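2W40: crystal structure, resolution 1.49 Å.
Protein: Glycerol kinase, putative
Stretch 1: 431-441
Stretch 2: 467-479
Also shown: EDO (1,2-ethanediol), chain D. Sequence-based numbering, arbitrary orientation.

Stretch 1 431-441: INTKIEVSKYK
Stretch 2, residues 467-479: SLLRRSDAVFHSK

Two strands of one chain, 435-438 and 474-476, run antiparallel (159° between their N-to-C directions, axes 4.8 Å apart at closest), and backbone pairing is the first rule of the contact. Ile 435 and Phe 476 form the hydrogen-bonded pair, CA to CA 5.0 Å: Ile 435 N donates to Phe 476 O at 2.9 Å and Phe 476 N returns to Ile 435 O at 2.9 Å, both nearly straight. Glu 436 faces Val 475 as the non-hydrogen-bonded pair, CA to CA 4.6 Å. Val 437 N then donates to Ala 474 O (2.8 Å). The chain turns a corner at Asp 473, phi/psi -121/-2, and there Val 437 O accepts from Asp 473 N, at 3.0 Å and 155°. Ser 438 pairs with Ser 472, CA to CA 4.3 Å, and Lys 439 N reaches Arg 471 O at 3.2 Å, almost linear. The strand residues keep extended torsions, from -63/145 at Ser 438 to -160/148 at Ala 474. CA-H...O contacts fill in between, as from Val 475 CA to Ile 435 O (3.3 Å).

Apolar packing gathers on the sheet face carrying Ile 435, Val 437, Ala 474 and Phe 476. Ile 435 (m, t) lays its CB 4.2 Å from Phe 476 CB; Val 437 (t) sets its CB 4.2 Å from Ala 474 CB and sends CG2 to the edge of the Phe 476 ring, 3.8 Å from CE2. Phe 476, chi1 m and chi2 -90°, is buried, as are Ile 435 and Val 437; branched and aromatic side chains suit this covered face. The other face bears Glu 436, modelled only to CB, and exposed Val 475 (t), whose CG1 lies 3.7 Å from Lys 434 CD. That lysine's CD also approaches His 477 CE1, 3.4 Å.

Tyr 440 leaves the backbone sideways (m, chi2 -85°), and its ring end comes near the helix at 467-469. Its OH makes a weak hydrogen bond to Leu 468 O, 3.1 Å, though the hydroxyl sits too close to Leu 468 CD2 for its position to be certain. A water accepts from Ser 438 OG (t) at 2.8 Å and donates to Leu 469 O at 2.6 Å. Lys 439 NZ (t, t, t, chi4 -149°) and Arg 471 NH1 (m, t, t, chi4 157°) are like charges 3.7 Å apart; both residues are exposed, where solvent can screen them.

Asn 432 (t) leaves a helix with phi/psi 46/53. Ethanediol links the stretches there: its O1 donates to Asn 432 OD1 (2.7 Å), while Ser 478 N donates to its O2 (2.9 Å). Together the stretches bury 821 Å².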

# COMPACT_ATOMS: atom_id res chain seq x y z
N ILE C 431 -12.60 -0.98 -20.99
CA ILE C 431 -13.53 0.06 -21.55
C ILE C 431 -14.37 -0.45 -22.73
O ILE C 431 -15.24 0.33 -23.20
CB ILE C 431 -12.84 1.41 -21.89
CG1 ILE C 431 -12.01 1.37 -23.20
CG2 ILE C 431 -11.93 1.86 -20.71
CD1 ILE C 431 -11.27 2.65 -23.59
N ASN C 432 -14.05 -1.68 -23.20
CA ASN C 432 -14.65 -2.34 -24.38
C ASN C 432 -14.78 -1.40 -25.65
O ASN C 432 -15.88 -1.23 -26.22
CB ASN C 432 -15.97 -2.94 -24.01
CG ASN C 432 -16.50 -4.00 -25.07
OD1 ASN C 432 -15.74 -4.61 -25.85
ND2 ASN C 432 -17.85 -4.08 -25.16
N THR C 433 -13.67 -0.80 -26.01
CA THR C 433 -13.61 0.21 -27.06
C THR C 433 -12.36 0.02 -27.83
O THR C 433 -11.30 -0.26 -27.23
CB THR C 433 -13.62 1.68 -26.48
OG1 THR C 433 -14.84 1.96 -25.68
CG2 THR C 433 -13.54 2.79 -27.59
N LYS C 434 -12.49 0.12 -29.17
CA LYS C 434 -11.32 0.12 -30.04
C LYS C 434 -10.47 1.36 -29.74
O LYS C 434 -11.00 2.50 -29.65
CB LYS C 434 -11.69 0.13 -31.60
CG LYS C 434 -10.48 0.05 -32.43
CD LYS C 434 -10.65 -0.33 -33.94
CE LYS C 434 -11.41 0.66 -34.69
NZ LYS C 434 -11.82 0.23 -36.11
N ILE C 435 -9.20 1.16 -29.56
CA ILE C 435 -8.22 2.24 -29.26
C ILE C 435 -7.21 2.34 -30.44
O ILE C 435 -6.65 1.34 -30.86
CB ILE C 435 -7.50 2.00 -27.92
CG1 ILE C 435 -8.46 2.20 -26.73
CG2 ILE C 435 -6.22 2.87 -27.84
CD1 ILE C 435 -7.79 1.86 -25.43
N GLU C 436 -7.10 3.54 -31.00
CA GLU C 436 -6.06 3.86 -32.01
C GLU C 436 -5.05 4.78 -31.40
O GLU C 436 -5.45 5.89 -30.91
CB GLU C 436 -6.64 4.56 -33.24
N VAL C 437 -3.77 4.34 -31.39
CA VAL C 437 -2.70 5.08 -30.82
C VAL C 437 -2.07 6.00 -31.85
O VAL C 437 -1.69 5.55 -32.94
CB VAL C 437 -1.70 4.13 -30.08
CG1 VAL C 437 -0.49 4.93 -29.56
CG2 VAL C 437 -2.45 3.24 -29.06
N SER C 438 -1.89 7.27 -31.50
CA SER C 438 -1.25 8.19 -32.37
C SER C 438 0.20 7.82 -32.65
O SER C 438 0.90 7.36 -31.79
CB SER C 438 -1.33 9.63 -31.76
OG SER C 438 -0.82 10.55 -32.75
N LYS C 439 0.65 8.11 -33.87
CA LYS C 439 2.08 7.99 -34.26
C LYS C 439 3.03 8.96 -33.41
O LYS C 439 4.07 8.59 -32.85
CB LYS C 439 2.15 8.34 -35.77
CG LYS C 439 3.48 7.95 -36.40
CD LYS C 439 3.37 7.69 -37.93
CE LYS C 439 4.74 7.96 -38.64
NZ LYS C 439 4.64 8.47 -40.08
N TYR C 440 2.60 10.21 -33.33
CA TYR C 440 3.24 11.25 -32.50
C TYR C 440 2.96 10.94 -31.01
O TYR C 440 1.83 10.90 -30.74
CB TYR C 440 2.47 12.53 -32.87
CG TYR C 440 2.43 12.97 -34.36
CD1 TYR C 440 3.51 13.74 -34.91
CD2 TYR C 440 1.33 12.71 -35.20
CE1 TYR C 440 3.52 14.22 -36.28
CE2 TYR C 440 1.34 13.11 -36.60
CZ TYR C 440 2.43 13.90 -37.11
OH TYR C 440 2.54 14.38 -38.40
N LYS C 441 3.83 10.69 -30.02
CA LYS C 441 3.26 10.61 -28.54
C LYS C 441 2.99 12.02 -27.89
O LYS C 441 1.88 12.27 -27.14
CB LYS C 441 4.10 9.78 -27.57
N SER C 467 -4.18 15.46 -42.57
CA SER C 467 -3.85 14.05 -42.90
C SER C 467 -2.61 13.63 -42.15
O SER C 467 -2.55 12.53 -41.59
CB SER C 467 -3.70 13.83 -44.44
OG SER C 467 -2.85 12.70 -44.72
N LEU C 468 -1.63 14.54 -42.12
CA LEU C 468 -0.44 14.48 -41.24
C LEU C 468 -0.74 14.17 -39.78
O LEU C 468 -0.21 13.24 -39.16
CB LEU C 468 0.22 15.87 -41.33
CG LEU C 468 1.70 16.07 -41.60
CD1 LEU C 468 2.00 17.58 -41.83
CD2 LEU C 468 2.49 15.51 -40.49
N LEU C 469 -1.65 14.93 -39.22
CA LEU C 469 -2.01 14.72 -37.86
C LEU C 469 -2.70 13.34 -37.65
O LEU C 469 -2.34 12.62 -36.77
CB LEU C 469 -2.89 15.86 -37.39
CG LEU C 469 -2.26 17.28 -37.45
CD1 LEU C 469 -3.35 18.41 -37.22
CD2 LEU C 469 -1.01 17.44 -36.61
N ARG C 470 -3.63 12.94 -38.47
CA ARG C 470 -4.38 11.71 -38.14
C ARG C 470 -3.59 10.36 -38.11
O ARG C 470 -4.20 9.32 -37.84
CB ARG C 470 -5.58 11.58 -39.02
CG ARG C 470 -6.54 12.69 -38.88
CD ARG C 470 -7.53 12.48 -39.95
NE ARG C 470 -8.31 13.63 -40.38
CZ ARG C 470 -9.37 14.10 -39.73
NH1 ARG C 470 -9.71 13.61 -38.52
NH2 ARG C 470 -10.03 15.12 -40.26
N ARG C 471 -2.27 10.36 -38.26
CA ARG C 471 -1.55 9.13 -38.36
C ARG C 471 -1.59 8.34 -37.10
O ARG C 471 -1.55 8.93 -36.01
CB ARG C 471 -0.10 9.39 -38.61
CG ARG C 471 0.05 9.91 -40.04
CD ARG C 471 1.44 10.20 -40.25
NE ARG C 471 1.58 10.83 -41.54
CZ ARG C 471 2.61 11.62 -41.86
NH1 ARG C 471 3.59 11.89 -40.96
NH2 ARG C 471 2.65 12.14 -43.09
N SER C 472 -1.63 7.00 -37.26
CA SER C 472 -1.62 6.10 -36.13
C SER C 472 -0.58 4.96 -36.30
O SER C 472 -0.28 4.52 -37.43
CB SER C 472 -3.01 5.54 -35.93
OG SER C 472 -3.37 4.67 -36.93
N ASP C 473 -0.09 4.42 -35.22
CA ASP C 473 0.85 3.31 -35.31
C ASP C 473 0.48 1.97 -34.62
O ASP C 473 1.17 0.97 -34.75
CB ASP C 473 2.23 3.75 -34.92
CG ASP C 473 2.40 3.87 -33.46
OD1 ASP C 473 1.39 4.06 -32.78
OD2 ASP C 473 3.57 3.73 -33.02
N ALA C 474 -0.67 1.96 -33.95
CA ALA C 474 -1.12 0.80 -33.18
C ALA C 474 -2.62 0.92 -32.96
O ALA C 474 -3.18 2.02 -32.88
CB ALA C 474 -0.34 0.60 -31.82
N VAL C 475 -3.23 -0.24 -32.92
CA VAL C 475 -4.66 -0.45 -32.72
C VAL C 475 -4.81 -1.59 -31.70
O VAL C 475 -4.12 -2.60 -31.70
CB VAL C 475 -5.46 -0.67 -34.01
CG1 VAL C 475 -6.97 -0.88 -33.77
CG2 VAL C 475 -5.36 0.57 -34.88
N PHE C 476 -5.75 -1.37 -30.80
CA PHE C 476 -6.23 -2.34 -29.82
C PHE C 476 -7.70 -2.56 -29.89
O PHE C 476 -8.50 -1.61 -30.00
CB PHE C 476 -5.83 -1.88 -28.38
CG PHE C 476 -4.34 -1.77 -28.19
CD1 PHE C 476 -3.58 -2.84 -27.75
CD2 PHE C 476 -3.71 -0.61 -28.55
CE1 PHE C 476 -2.27 -2.74 -27.65
CE2 PHE C 476 -2.36 -0.47 -28.48
CZ PHE C 476 -1.62 -1.50 -28.05
N HIS C 477 -8.09 -3.82 -29.84
CA HIS C 477 -9.48 -4.17 -29.77
C HIS C 477 -9.64 -5.00 -28.49
O HIS C 477 -8.71 -5.69 -28.11
CB HIS C 477 -9.87 -5.05 -30.97
CG HIS C 477 -9.46 -4.54 -32.30
ND1 HIS C 477 -10.32 -3.85 -33.14
CD2 HIS C 477 -8.30 -4.70 -33.01
CE1 HIS C 477 -9.69 -3.55 -34.27
NE2 HIS C 477 -8.47 -4.06 -34.22
N SER C 478 -10.83 -5.08 -27.94
CA SER C 478 -11.03 -5.97 -26.78
C SER C 478 -10.87 -7.45 -27.10
O SER C 478 -11.40 -7.92 -28.12
CB SER C 478 -12.42 -5.79 -26.20
OG SER C 478 -12.62 -6.73 -25.15
N LYS C 479 -10.14 -8.14 -26.21
CA LYS C 479 -9.91 -9.60 -26.26
C LYS C 479 -10.55 -10.28 -25.03
O LYS C 479 -10.42 -11.48 -24.83
CB LYS C 479 -8.43 -9.90 -26.35
CG LYS C 479 -7.85 -9.58 -27.69
CD LYS C 479 -6.41 -9.92 -27.59
CE LYS C 479 -5.68 -9.62 -28.90
NZ LYS C 479 -4.38 -10.30 -29.05
C1 EDO D . -15.30 -3.42 -29.00
O1 EDO D . -15.52 -4.74 -28.52
C2 EDO D . -13.91 -3.07 -28.54
O2 EDO D . -12.92 -3.62 -29.40
O HOH W 1 -2.08 12.51 -34.22